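Local coordinates for DUF2179 domain-containing protein (Eubacterium ventriosum, PDB 3HLU) that is of unknown function but forms the C-terminal DUF2179 domain of a YitT-family bacterial membrane protein, at residues Tyr12-Lys17 with Asp72-Val77; Ala16-Ile21 with Glu46-Met51; Leu29-Thr34 with Ile50-Arg55. One frame throughout, in Å; residues are numbered along the deposited sequence.

Contact 1. Residues Tyr12-Lys17 with Asp72-Val77; sequences YIVSAK and DAFMIV
Val14 stands over one face of the Phe74 ring, and this is the central side-chain pair between Tyr12-Lys17 and Asp72-Val77. The two side chains lie side by side and point the same way. Phe74 has CG between its backbone N and carbonyl carbon (chi1 61°), the crowded position, which brings the ring toward the neighbouring strand. Val14 CB then lies 3.7 Å from the centroid of the Phe74 ring, a CH-pi contact displaced toward the rim. CG1 meets the CE1 side of the ring and CG2 the CE2 side, so the valine straddles the CZ end.

Tyr12 and Ile76 share that face of the sheet but cross obliquely. Tyr12 CD1 comes to 4.2 Å from Ile76 CB. On the other face Ile13 and Met75, a selenomethionine, run alongside each other, with Ile13 CG1 3.6 Å from Met75 CG. Beyond CG the Met75 chain bends at chi3 and its end leads away.

The backbones form an antiparallel strand pair. Tyr12 with Ile76 and Val14 with Phe74 are hydrogen-bonded pairs; Ile13 with Met75 is the non-hydrogen-bonded pair between them. Ile76 N to Tyr12 O, at 2.7 Å, and Val14 N to Phe74 O, at 2.8 Å, are two of the four bonds. Past the strand, Ser15 CB and Ala73 CB meet, while Ser15 OG bonds Asp70.

Strand 9-14 is an inner strand of the sheet and 74-77 is one of its two outermost strands within the chain. Phe74 and Met75 also pair with a strand of the second subunit, so the sheet continues across the dimer. Tyr12 OH bonds Ser78 of that subunit. Ile13 and Met75 face helix 56-67, and Ile13 also touches Met25 of helix 18-28.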
ATOM      1  N   TYR A  12       0.735   1.814  -6.206  1.00 79.41           N
ATOM      2  CA  TYR A  12       1.732   1.532  -5.191  1.00 78.31           C
ATOM      3  C   TYR A  12       2.105   0.057  -5.243  1.00 76.35           C
ATOM      4  O   TYR A  12       1.255  -0.809  -5.370  1.00 76.12           O
ATOM      5  CB  TYR A  12       1.222   1.926  -3.810  1.00 76.25           C
ATOM      6  CG  TYR A  12       0.637   3.324  -3.765  1.00 78.55           C
ATOM      7  CD1 TYR A  12      -0.707   3.539  -4.024  1.00 80.12           C
ATOM      8  CD2 TYR A  12       1.430   4.428  -3.459  1.00 80.52           C
ATOM      9  CE1 TYR A  12      -1.248   4.812  -3.979  1.00 84.03           C
ATOM     10  CE2 TYR A  12       0.896   5.707  -3.410  1.00 81.80           C
ATOM     11  CZ  TYR A  12      -0.446   5.890  -3.670  1.00 83.99           C
ATOM     12  OH  TYR A  12      -0.995   7.155  -3.645  1.00 89.13           O
ATOM     13  N   ILE A  13       3.393  -0.222  -5.187  1.00 74.32           N
ATOM     14  CA  ILE A  13       3.836  -1.584  -5.228  1.00 73.53           C
ATOM     15  C   ILE A  13       4.515  -1.863  -3.915  1.00 75.24           C
ATOM     16  O   ILE A  13       5.479  -1.187  -3.558  1.00 72.27           O
ATOM     17  CB  ILE A  13       4.811  -1.808  -6.380  1.00 73.56           C
ATOM     18  CG1 ILE A  13       4.097  -1.583  -7.707  1.00 73.47           C
ATOM     19  CG2 ILE A  13       5.440  -3.202  -6.312  1.00 69.30           C
ATOM     20  CD1 ILE A  13       5.024  -1.603  -8.888  1.00 73.76           C
ATOM     21  N   VAL A  14       3.980  -2.845  -3.192  1.00 74.25           N
ATOM     22  CA  VAL A  14       4.571  -3.304  -1.950  1.00 73.27           C
ATOM     23  C   VAL A  14       5.404  -4.546  -2.171  1.00 74.46           C
ATOM     24  O   VAL A  14       4.879  -5.582  -2.537  1.00 76.34           O
ATOM     25  CB  VAL A  14       3.500  -3.695  -0.942  1.00 75.00           C
ATOM     26  CG1 VAL A  14       4.156  -4.093   0.376  1.00 75.17           C
ATOM     27  CG2 VAL A  14       2.503  -2.570  -0.755  1.00 72.34           C
ATOM     28  N   SER A  15       6.704  -4.459  -1.918  1.00 77.02           N
ATOM     29  CA  SER A  15       7.546  -5.627  -2.041  1.00 77.20           C
ATOM     30  C   SER A  15       8.837  -5.502  -1.264  1.00 82.08           C
ATOM     31  O   SER A  15       9.451  -4.450  -1.233  1.00 84.63           O
ATOM     32  CB  SER A  15       7.876  -5.884  -3.499  1.00 79.59           C
ATOM     33  OG  SER A  15       8.994  -6.743  -3.615  1.00 81.87           O
ATOM     34  N   ALA A  16       9.254  -6.600  -0.646  1.00 84.47           N
ATOM     35  CA  ALA A  16      10.548  -6.659   0.007  1.00 84.11           C
ATOM     36  C   ALA A  16      11.674  -6.437  -1.002  1.00 88.40           C
ATOM     37  O   ALA A  16      12.683  -5.785  -0.685  1.00 91.77           O
ATOM     38  CB  ALA A  16      10.721  -7.995   0.711  1.00 81.89           C
ATOM     39  N   LYS A  17      11.495  -6.974  -2.212  1.00 87.31           N
ATOM     40  CA  LYS A  17      12.497  -6.892  -3.275  1.00 84.14           C
ATOM     41  C   LYS A  17      12.316  -5.627  -4.144  1.00 84.23           C
ATOM     42  O   LYS A  17      12.661  -5.605  -5.319  1.00 84.10           O
ATOM     43  CB  LYS A  17      12.425  -8.150  -4.147  1.00 87.66           C
ATOM     44  CG  LYS A  17      12.623  -9.498  -3.416  1.00 91.36           C
ATOM     45  CD  LYS A  17      14.111  -9.905  -3.268  1.00 98.04           C
ATOM     46  CE  LYS A  17      14.701  -9.504  -1.886  1.00103.36           C
ATOM     47  NZ  LYS A  17      16.203  -9.291  -1.886  1.00101.51           N
ATOM     48  N   ASP A  72       5.318 -12.502  -3.800  1.00 83.93           N
ATOM     49  CA  ASP A  72       4.505 -12.028  -2.687  1.00 83.50           C
ATOM     50  C   ASP A  72       4.194 -10.558  -2.814  1.00 83.68           C
ATOM     51  O   ASP A  72       3.301 -10.050  -2.139  1.00 81.20           O
ATOM     52  CB  ASP A  72       5.185 -12.323  -1.364  1.00 86.54           C
ATOM     53  CG  ASP A  72       5.311 -13.818  -1.107  1.00 96.03           C
ATOM     54  OD1 ASP A  72       6.471 -14.299  -0.977  1.00 99.16           O
ATOM     55  OD2 ASP A  72       4.252 -14.510  -1.077  1.00 91.53           O
ATOM     56  N   ALA A  73       4.925  -9.880  -3.689  1.00 82.46           N
ATOM     57  CA  ALA A  73       4.645  -8.484  -3.985  1.00 78.81           C
ATOM     58  C   ALA A  73       3.188  -8.283  -4.381  1.00 77.29           C
ATOM     59  O   ALA A  73       2.516  -9.199  -4.861  1.00 75.37           O
ATOM     60  CB  ALA A  73       5.561  -7.978  -5.078  1.00 75.02           C
ATOM     61  N   PHE A  74       2.702  -7.073  -4.162  1.00 75.19           N
ATOM     62  CA  PHE A  74       1.380  -6.709  -4.637  1.00 77.23           C
ATOM     63  C   PHE A  74       1.293  -5.206  -4.894  1.00 76.08           C
ATOM     64  O   PHE A  74       2.193  -4.439  -4.546  1.00 71.82           O
ATOM     65  CB  PHE A  74       0.298  -7.159  -3.661  1.00 74.09           C
ATOM     66  CG  PHE A  74       0.429  -6.552  -2.308  1.00 75.05           C
ATOM     67  CD1 PHE A  74       1.332  -7.064  -1.392  1.00 75.64           C
ATOM     68  CD2 PHE A  74      -0.327  -5.455  -1.953  1.00 74.80           C
ATOM     69  CE1 PHE A  74       1.468  -6.496  -0.141  1.00 75.90           C
ATOM     70  CE2 PHE A  74      -0.200  -4.887  -0.699  1.00 74.52           C
ATOM     71  CZ  PHE A  74       0.697  -5.411   0.210  1.00 73.54           C
HETATM   72  N   MSE A  75       0.185  -4.806  -5.504  1.00 77.62           N
HETATM   73  CA  MSE A  75      -0.008  -3.448  -5.965  1.00 75.54           C
HETATM   74  C   MSE A  75      -1.300  -2.896  -5.434  1.00 74.35           C
HETATM   75  O   MSE A  75      -2.305  -3.587  -5.387  1.00 75.22           O
HETATM   76  CB  MSE A  75      -0.062  -3.421  -7.491  1.00 74.74           C
HETATM   77  CG  MSE A  75       1.238  -3.805  -8.148  1.00 76.62           C
HETATM   78 SE   MSE A  75       1.115  -3.821 -10.089  0.59 84.28          SE
HETATM   79  CE  MSE A  75       0.225  -5.534 -10.325  1.00 80.20           C
ATOM     80  N   ILE A  76      -1.276  -1.636  -5.046  1.00 73.76           N
ATOM     81  CA  ILE A  76      -2.501  -0.929  -4.755  1.00 78.13           C
ATOM     82  C   ILE A  76      -2.783   0.069  -5.855  1.00 78.67           C
ATOM     83  O   ILE A  76      -1.992   0.977  -6.105  1.00 79.51           O
ATOM     84  CB  ILE A  76      -2.439  -0.226  -3.398  1.00 78.50           C
ATOM     85  CG1 ILE A  76      -2.204  -1.266  -2.302  1.00 77.73           C
ATOM     86  CG2 ILE A  76      -3.714   0.540  -3.150  1.00 72.16           C
ATOM     87  CD1 ILE A  76      -1.665  -0.689  -1.020  1.00 77.10           C
ATOM     88  N   VAL A  77      -3.913  -0.124  -6.519  1.00 80.47           N
ATOM     89  CA  VAL A  77      -4.329   0.729  -7.621  1.00 86.02           C
ATOM     90  C   VAL A  77      -5.360   1.764  -7.174  1.00 89.53           C
ATOM     91  O   VAL A  77      -6.549   1.451  -7.030  1.00 85.90           O
ATOM     92  CB  VAL A  77      -4.953  -0.102  -8.743  1.00 85.10           C
ATOM     93  CG1 VAL A  77      -5.449   0.812  -9.847  1.00 86.45           C
ATOM     94  CG2 VAL A  77      -3.952  -1.136  -9.257  1.00 80.72           C
TER

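Contact 2. Residues Ala16-Ile21 with Glu46-Met51; sequences AKRKII and ETEVIM
Arg18, in the first turn of helix 18-28, reaches across to strand 48-54. Arg18 CB points toward the strand and lies 3.9 Å from Ile50 CD1. CG takes the crowded position between the backbone N and the carbonyl carbon (chi1 86°). Further bends at chi2 and chi3 fold the chain toward Glu48. NE turns back to its own side and bonds the backbone O of Ser15, which helps fix the guanidinium. Arg18 CZ lies 3.4 Å from Glu48 CB, so one face of the guanidinium rests on the Glu48 backbone and CB.

This is helix-on-sheet packing in an alpha-beta half sandwich: the start of the helix covers the face of the antiparallel sheet that carries Ile50. At the tip, Arg18 NH2 makes a salt bridge of 2.8 Å to Glu48 OE1. The two side chains cross at about a right angle, with their flat groups 32° apart. NH1 lies over the Glu48 backbone, near its N and O without a hydrogen bond to either. Thr47 OG1 is at the guanidinium edge, a long 3.9 Å from Arg18 NH1.

One turn further along the helix, Ile21 CG2 meets Ile50 CD1 at 4.0 Å. Ile50 CD1 also lies 3.5 Å from Arg18 O.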
ATOM      1  N   ALA A  16       9.254  -6.600  -0.646  1.00 84.47           N
ATOM      2  CA  ALA A  16      10.548  -6.659   0.007  1.00 84.11           C
ATOM      3  C   ALA A  16      11.674  -6.437  -1.002  1.00 88.40           C
ATOM      4  O   ALA A  16      12.683  -5.785  -0.685  1.00 91.77           O
ATOM      5  CB  ALA A  16      10.721  -7.995   0.711  1.00 81.89           C
ATOM      6  N   LYS A  17      11.495  -6.974  -2.212  1.00 87.31           N
ATOM      7  CA  LYS A  17      12.497  -6.892  -3.275  1.00 84.14           C
ATOM      8  C   LYS A  17      12.316  -5.627  -4.144  1.00 84.23           C
ATOM      9  O   LYS A  17      12.661  -5.605  -5.319  1.00 84.10           O
ATOM     10  CB  LYS A  17      12.425  -8.150  -4.147  1.00 87.66           C
ATOM     11  CG  LYS A  17      12.623  -9.498  -3.416  1.00 91.36           C
ATOM     12  CD  LYS A  17      14.111  -9.905  -3.268  1.00 98.04           C
ATOM     13  CE  LYS A  17      14.701  -9.504  -1.886  1.00103.36           C
ATOM     14  NZ  LYS A  17      16.203  -9.291  -1.886  1.00101.51           N
ATOM     15  N   ARG A  18      11.795  -4.561  -3.555  1.00 85.41           N
ATOM     16  CA  ARG A  18      11.396  -3.399  -4.338  1.00 85.18           C
ATOM     17  C   ARG A  18      12.533  -2.712  -5.113  1.00 86.81           C
ATOM     18  O   ARG A  18      12.306  -2.249  -6.227  1.00 86.60           O
ATOM     19  CB  ARG A  18      10.639  -2.386  -3.477  1.00 83.18           C
ATOM     20  CG  ARG A  18      11.543  -1.413  -2.750  1.00 89.67           C
ATOM     21  CD  ARG A  18      12.194  -2.052  -1.538  1.00 93.10           C
ATOM     22  NE  ARG A  18      11.274  -2.041  -0.395  1.00 99.35           N
ATOM     23  CZ  ARG A  18      11.397  -1.251   0.675  1.00101.42           C
ATOM     24  NH1 ARG A  18      10.500  -1.328   1.658  1.00 96.52           N
ATOM     25  NH2 ARG A  18      12.426  -0.399   0.768  1.00102.92           N
ATOM     26  N   LYS A  19      13.737  -2.631  -4.546  1.00 84.79           N
ATOM     27  CA  LYS A  19      14.844  -2.003  -5.268  1.00 84.80           C
ATOM     28  C   LYS A  19      15.129  -2.698  -6.609  1.00 84.58           C
ATOM     29  O   LYS A  19      15.278  -2.063  -7.647  1.00 82.09           O
ATOM     30  CB  LYS A  19      16.121  -1.953  -4.426  1.00 88.10           C
ATOM     31  CG  LYS A  19      17.299  -1.428  -5.247  1.00 97.72           C
ATOM     32  CD  LYS A  19      18.664  -1.483  -4.550  1.00102.14           C
ATOM     33  CE  LYS A  19      19.733  -0.881  -5.477  1.00105.59           C
ATOM     34  NZ  LYS A  19      21.027  -0.583  -4.784  1.00111.85           N
ATOM     35  N   ILE A  20      15.203  -4.016  -6.580  1.00 88.10           N
ATOM     36  CA  ILE A  20      15.287  -4.802  -7.808  1.00 87.85           C
ATOM     37  C   ILE A  20      14.122  -4.541  -8.776  1.00 84.70           C
ATOM     38  O   ILE A  20      14.324  -4.327  -9.969  1.00 84.00           O
ATOM     39  CB  ILE A  20      15.339  -6.298  -7.474  1.00 86.37           C
ATOM     40  CG1 ILE A  20      16.553  -6.586  -6.584  1.00 91.33           C
ATOM     41  CG2 ILE A  20      15.389  -7.116  -8.732  1.00 83.49           C
ATOM     42  CD1 ILE A  20      16.581  -7.999  -6.034  1.00 96.00           C
ATOM     43  N   ILE A  21      12.896  -4.565  -8.258  1.00 84.41           N
ATOM     44  CA  ILE A  21      11.729  -4.297  -9.090  1.00 83.71           C
ATOM     45  C   ILE A  21      11.768  -2.913  -9.713  1.00 80.12           C
ATOM     46  O   ILE A  21      11.471  -2.748 -10.890  1.00 78.91           O
ATOM     47  CB  ILE A  21      10.420  -4.412  -8.302  1.00 80.96           C
ATOM     48  CG1 ILE A  21      10.186  -5.858  -7.882  1.00 81.25           C
ATOM     49  CG2 ILE A  21       9.255  -3.907  -9.149  1.00 75.75           C
ATOM     50  CD1 ILE A  21       8.941  -6.052  -7.052  1.00 78.84           C
ATOM     51  N   GLU A  46      11.028   2.230   9.171  1.00 97.24           N
ATOM     52  CA  GLU A  46      10.787   2.624   7.787  1.00100.20           C
ATOM     53  C   GLU A  46      10.424   1.443   6.874  1.00 97.88           C
ATOM     54  O   GLU A  46      10.931   0.318   7.011  1.00 95.16           O
ATOM     55  CB  GLU A  46      11.949   3.461   7.203  1.00102.67           C
ATOM     56  CG  GLU A  46      13.212   3.521   8.055  1.00103.74           C
ATOM     57  CD  GLU A  46      14.084   4.748   7.737  1.00113.06           C
ATOM     58  OE1 GLU A  46      14.142   5.680   8.589  1.00112.20           O
ATOM     59  OE2 GLU A  46      14.699   4.778   6.638  1.00111.48           O
ATOM     60  N   THR A  47       9.509   1.724   5.958  1.00 94.98           N
ATOM     61  CA  THR A  47       9.163   0.797   4.901  1.00 91.87           C
ATOM     62  C   THR A  47       8.918   1.663   3.662  1.00 89.56           C
ATOM     63  O   THR A  47       8.335   2.747   3.737  1.00 88.41           O
ATOM     64  CB  THR A  47       7.954  -0.079   5.311  1.00 89.73           C
ATOM     65  OG1 THR A  47       7.592  -0.976   4.250  1.00 86.49           O
ATOM     66  CG2 THR A  47       6.777   0.797   5.684  1.00 90.48           C
ATOM     67  N   GLU A  48       9.444   1.218   2.532  1.00 92.30           N
ATOM     68  CA  GLU A  48       9.400   2.018   1.322  1.00 90.70           C
ATOM     69  C   GLU A  48       8.465   1.387   0.326  1.00 88.26           C
ATOM     70  O   GLU A  48       8.423   0.170   0.159  1.00 87.00           O
ATOM     71  CB  GLU A  48      10.759   2.042   0.654  1.00 96.94           C
ATOM     72  CG  GLU A  48      11.822   2.917   1.247  1.00103.19           C
ATOM     73  CD  GLU A  48      12.995   3.019   0.282  1.00110.88           C
ATOM     74  OE1 GLU A  48      13.335   1.975  -0.360  1.00101.81           O
ATOM     75  OE2 GLU A  48      13.546   4.144   0.150  1.00113.01           O
ATOM     76  N   VAL A  49       7.767   2.240  -0.392  1.00 85.03           N
ATOM     77  CA  VAL A  49       6.805   1.800  -1.363  1.00 82.87           C
ATOM     78  C   VAL A  49       7.202   2.390  -2.716  1.00 82.50           C
ATOM     79  O   VAL A  49       7.715   3.496  -2.768  1.00 84.72           O
ATOM     80  CB  VAL A  49       5.402   2.255  -0.895  1.00 81.73           C
ATOM     81  CG1 VAL A  49       4.460   2.520  -2.057  1.00 80.36           C
ATOM     82  CG2 VAL A  49       4.834   1.250   0.088  1.00 74.70           C
ATOM     83  N   ILE A  50       7.009   1.639  -3.800  1.00 79.07           N
ATOM     84  CA  ILE A  50       7.186   2.191  -5.143  1.00 80.26           C
ATOM     85  C   ILE A  50       5.892   2.838  -5.629  1.00 78.65           C
ATOM     86  O   ILE A  50       4.855   2.189  -5.711  1.00 77.65           O
ATOM     87  CB  ILE A  50       7.607   1.123  -6.189  1.00 77.92           C
ATOM     88  CG1 ILE A  50       8.871   0.392  -5.773  1.00 75.08           C
ATOM     89  CG2 ILE A  50       7.812   1.751  -7.550  1.00 74.45           C
ATOM     90  CD1 ILE A  50       9.169  -0.781  -6.657  1.00 74.78           C
HETATM   91  N   MSE A  51       5.967   4.125  -5.956  1.00 83.09           N
HETATM   92  CA  MSE A  51       4.858   4.829  -6.577  1.00 83.61           C
HETATM   93  C   MSE A  51       5.088   5.042  -8.076  1.00 84.03           C
HETATM   94  O   MSE A  51       6.171   5.415  -8.509  1.00 83.79           O
HETATM   95  CB  MSE A  51       4.630   6.159  -5.886  1.00 85.74           C
HETATM   96  CG  MSE A  51       3.714   7.087  -6.642  1.00 89.14           C
HETATM   97 SE   MSE A  51       3.340   8.607  -5.491  0.41110.05          SE
HETATM   98  CE  MSE A  51       4.822   8.396  -4.209  1.00 88.47           C
TER

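Contact 3. Residues Leu29-Thr34 with Ile50-Arg55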
ATOM      1  N   LEU A  29      11.139  -1.199 -18.954  1.00 91.67           N
ATOM      2  CA  LEU A  29       9.860  -0.568 -19.293  1.00 87.45           C
ATOM      3  C   LEU A  29       9.936   0.972 -19.290  1.00 87.46           C
ATOM      4  O   LEU A  29       8.951   1.655 -19.541  1.00 84.12           O
ATOM      5  CB  LEU A  29       8.767  -1.070 -18.365  1.00 86.57           C
ATOM      6  CG  LEU A  29       8.753  -2.593 -18.201  1.00 89.43           C
ATOM      7  CD1 LEU A  29       7.749  -3.008 -17.119  1.00 85.76           C
ATOM      8  CD2 LEU A  29       8.462  -3.290 -19.529  1.00 87.60           C
ATOM      9  N   ASP A  30      11.121   1.511 -19.029  1.00 86.25           N
ATOM     10  CA  ASP A  30      11.343   2.958 -19.087  1.00 88.13           C
ATOM     11  C   ASP A  30      10.369   3.733 -18.225  1.00 87.26           C
ATOM     12  O   ASP A  30      10.082   4.904 -18.493  1.00 87.04           O
ATOM     13  CB  ASP A  30      11.270   3.471 -20.531  1.00 88.21           C
ATOM     14  CG  ASP A  30      12.157   2.686 -21.473  1.00 91.14           C
ATOM     15  OD1 ASP A  30      13.371   3.023 -21.572  1.00 91.47           O
ATOM     16  OD2 ASP A  30      11.634   1.731 -22.109  1.00 88.32           O
ATOM     17  N   LEU A  31       9.862   3.080 -17.186  1.00 86.12           N
ATOM     18  CA  LEU A  31       8.895   3.709 -16.305  1.00 84.19           C
ATOM     19  C   LEU A  31       9.604   4.557 -15.291  1.00 84.45           C
ATOM     20  O   LEU A  31      10.632   4.151 -14.737  1.00 83.84           O
ATOM     21  CB  LEU A  31       8.063   2.658 -15.586  1.00 85.20           C
ATOM     22  CG  LEU A  31       7.013   1.983 -16.450  1.00 83.22           C
ATOM     23  CD1 LEU A  31       6.586   0.750 -15.754  1.00 81.51           C
ATOM     24  CD2 LEU A  31       5.858   2.931 -16.692  1.00 85.71           C
ATOM     25  N   GLY A  32       9.059   5.746 -15.063  1.00 84.68           N
ATOM     26  CA  GLY A  32       9.543   6.627 -14.017  1.00 83.36           C
ATOM     27  C   GLY A  32       8.800   6.376 -12.721  1.00 83.45           C
ATOM     28  O   GLY A  32       7.556   6.416 -12.669  1.00 84.32           O
ATOM     29  N   VAL A  33       9.563   6.096 -11.669  1.00 79.69           N
ATOM     30  CA  VAL A  33       8.972   5.778 -10.384  1.00 82.73           C
ATOM     31  C   VAL A  33       9.577   6.631  -9.271  1.00 87.01           C
ATOM     32  O   VAL A  33      10.734   7.084  -9.359  1.00 84.71           O
ATOM     33  CB  VAL A  33       9.087   4.260 -10.055  1.00 79.45           C
ATOM     34  CG1 VAL A  33       8.797   3.425 -11.293  1.00 78.24           C
ATOM     35  CG2 VAL A  33      10.448   3.914  -9.500  1.00 73.91           C
ATOM     36  N   THR A  34       8.774   6.870  -8.238  1.00 87.58           N
ATOM     37  CA  THR A  34       9.253   7.538  -7.035  1.00 89.52           C
ATOM     38  C   THR A  34       9.275   6.525  -5.902  1.00 87.22           C
ATOM     39  O   THR A  34       8.357   5.729  -5.747  1.00 83.57           O
ATOM     40  CB  THR A  34       8.337   8.700  -6.615  1.00 92.58           C
ATOM     41  OG1 THR A  34       7.725   9.286  -7.776  1.00 94.21           O
ATOM     42  CG2 THR A  34       9.143   9.742  -5.866  1.00 93.64           C
ATOM     43  N   ILE A  50       7.009   1.639  -3.800  1.00 79.07           N
ATOM     44  CA  ILE A  50       7.186   2.191  -5.143  1.00 80.26           C
ATOM     45  C   ILE A  50       5.892   2.838  -5.629  1.00 78.65           C
ATOM     46  O   ILE A  50       4.855   2.189  -5.711  1.00 77.65           O
ATOM     47  CB  ILE A  50       7.607   1.123  -6.189  1.00 77.92           C
ATOM     48  CG1 ILE A  50       8.871   0.392  -5.773  1.00 75.08           C
ATOM     49  CG2 ILE A  50       7.812   1.751  -7.550  1.00 74.45           C
ATOM     50  CD1 ILE A  50       9.169  -0.781  -6.657  1.00 74.78           C
HETATM   51  N   MSE A  51       5.967   4.125  -5.956  1.00 83.09           N
HETATM   52  CA  MSE A  51       4.858   4.829  -6.577  1.00 83.61           C
HETATM   53  C   MSE A  51       5.088   5.042  -8.076  1.00 84.03           C
HETATM   54  O   MSE A  51       6.171   5.415  -8.509  1.00 83.79           O
HETATM   55  CB  MSE A  51       4.630   6.159  -5.886  1.00 85.74           C
HETATM   56  CG  MSE A  51       3.714   7.087  -6.642  1.00 89.14           C
HETATM   57 SE   MSE A  51       3.340   8.607  -5.491  0.41110.05          SE
HETATM   58  CE  MSE A  51       4.822   8.396  -4.209  1.00 88.47           C
ATOM     59  N   CYS A  52       4.060   4.804  -8.870  1.00 82.10           N
ATOM     60  CA  CYS A  52       4.204   4.928 -10.293  1.00 81.37           C
ATOM     61  C   CYS A  52       2.850   5.200 -10.925  1.00 85.86           C
ATOM     62  O   CYS A  52       1.888   4.480 -10.684  1.00 86.77           O
ATOM     63  CB  CYS A  52       4.824   3.656 -10.858  1.00 81.03           C
ATOM     64  SG  CYS A  52       5.176   3.718 -12.633  1.00 84.69           S
ATOM     65  N   VAL A  53       2.775   6.263 -11.719  1.00 87.96           N
ATOM     66  CA  VAL A  53       1.583   6.537 -12.506  1.00 89.57           C
ATOM     67  C   VAL A  53       1.752   5.871 -13.854  1.00 90.10           C
ATOM     68  O   VAL A  53       2.837   5.893 -14.432  1.00 90.27           O
ATOM     69  CB  VAL A  53       1.362   8.035 -12.702  1.00 90.85           C
ATOM     70  CG1 VAL A  53       1.238   8.734 -11.354  1.00 88.89           C
ATOM     71  CG2 VAL A  53       2.514   8.632 -13.505  1.00 98.34           C
HETATM   72  N   MSE A  54       0.682   5.266 -14.347  1.00 94.53           N
HETATM   73  CA  MSE A  54       0.785   4.435 -15.528  1.00 95.84           C
HETATM   74  C   MSE A  54      -0.582   4.029 -16.055  1.00 98.17           C
HETATM   75  O   MSE A  54      -1.573   4.077 -15.339  1.00 97.23           O
HETATM   76  CB  MSE A  54       1.598   3.187 -15.201  1.00 94.03           C
HETATM   77  CG  MSE A  54       0.818   2.160 -14.391  1.00 99.04           C
HETATM   78 SE   MSE A  54       1.868   0.584 -13.841  1.00122.27          SE
HETATM   79  CE  MSE A  54       2.567   1.235 -12.126  1.00 98.53           C
ATOM     80  N   ARG A  55      -0.612   3.633 -17.322  1.00100.38           N
ATOM     81  CA  ARG A  55      -1.821   3.176 -17.983  1.00102.93           C
ATOM     82  C   ARG A  55      -2.013   1.701 -17.632  1.00102.59           C
ATOM     83  O   ARG A  55      -1.055   1.043 -17.216  1.00 98.54           O
ATOM     84  CB  ARG A  55      -1.684   3.376 -19.501  1.00105.31           C
ATOM     85  CG  ARG A  55      -0.832   4.596 -19.897  1.00109.21           C
ATOM     86  CD  ARG A  55      -0.909   4.932 -21.386  1.00111.01           C
ATOM     87  NE  ARG A  55      -1.976   5.896 -21.676  1.00118.36           N
ATOM     88  CZ  ARG A  55      -2.189   6.445 -22.872  1.00121.15           C
ATOM     89  NH1 ARG A  55      -3.185   7.313 -23.050  1.00119.10           N
ATOM     90  NH2 ARG A  55      -1.406   6.123 -23.899  1.00117.53           N
TER
HETATM   91  O   HOH W   1       5.661   8.203 -11.439  1.00 82.40           O
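Leu29-Thr34 comes out of a loop and joins the edge of Ile50-Arg55 through one antiparallel hydrogen-bonded pair, Thr34 with Met51. Thr34 N bonds Met51 O at 3.0 Å. Met51 N returns a bond of 2.9 Å to Thr34 O, nearly along the C=O axis. The backbones stay close at Val33 and Cys52. At Gly32 the link to Val53 runs through a water, which donates to Gly32 O and weakly accepts from Val53 N.

Val33 does most of the side-chain packing. Its CG1 is anti to the carbonyl carbon and its CG2 is in the crowded position, so the two branches reach different partners. Val33 CB approaches Ile50 CG2 at 3.8 Å, and CG2 lies beside the same methyl. The two side chains cross obliquely. Val33 CG1 turns the other way along the strand and meets Cys52 SG at 3.9 Å. Cys52 has SG anti to its backbone N (chi1 -176°). Cys52 SG also receives Leu31 CD2, 4.2 Å away, so Leu31 and Val33 both pack on one thiol. Met51, a selenomethionine, lies on the other face of the sheet with Thr34. Its chain extends through chi2 and bends at chi3, which leaves Met51 CE 4.3 Å from Thr34 CB.

The loop leads from helix 18-28 into strand 34-40, the outermost strand next to 48-54. Ile50 and Cys52 look toward helix 18-28, where Ile50 touches Ala22 and Cys52 touches Met25. Leu31 fits between the two helices, against Met25 of helix 18-28 and Thr58 and Val62 of helix 56-67. On its other side strand 48-54 pairs with strand 9-14, where Ile50 bonds the backbone of Ile13 and Met51 packs on Met10.

All three contacts belong to one four-stranded antiparallel sheet, ordered 34-40, 48-54, 9-14, 74-77, with helices 18-28 and 56-67 packed on one face. The centres of contacts 1 and 2 are about 8 Å apart; the centre of contact 3 lies about 13 Å from either. Contacts 1 and 2 start from the same part of the chain and share Ala16 and Lys17. Contacts 2 and 3 share Ile50 and Met51 of strand 48-54. Ile13 N probably bonds Ile50 O, which ties contact 1 to that strand. Contact 1 joins the chain's first and last strands, with contact 3 between them in sequence. Contacts 1 and 2 also reach the second subunit, whereas contact 3 does not.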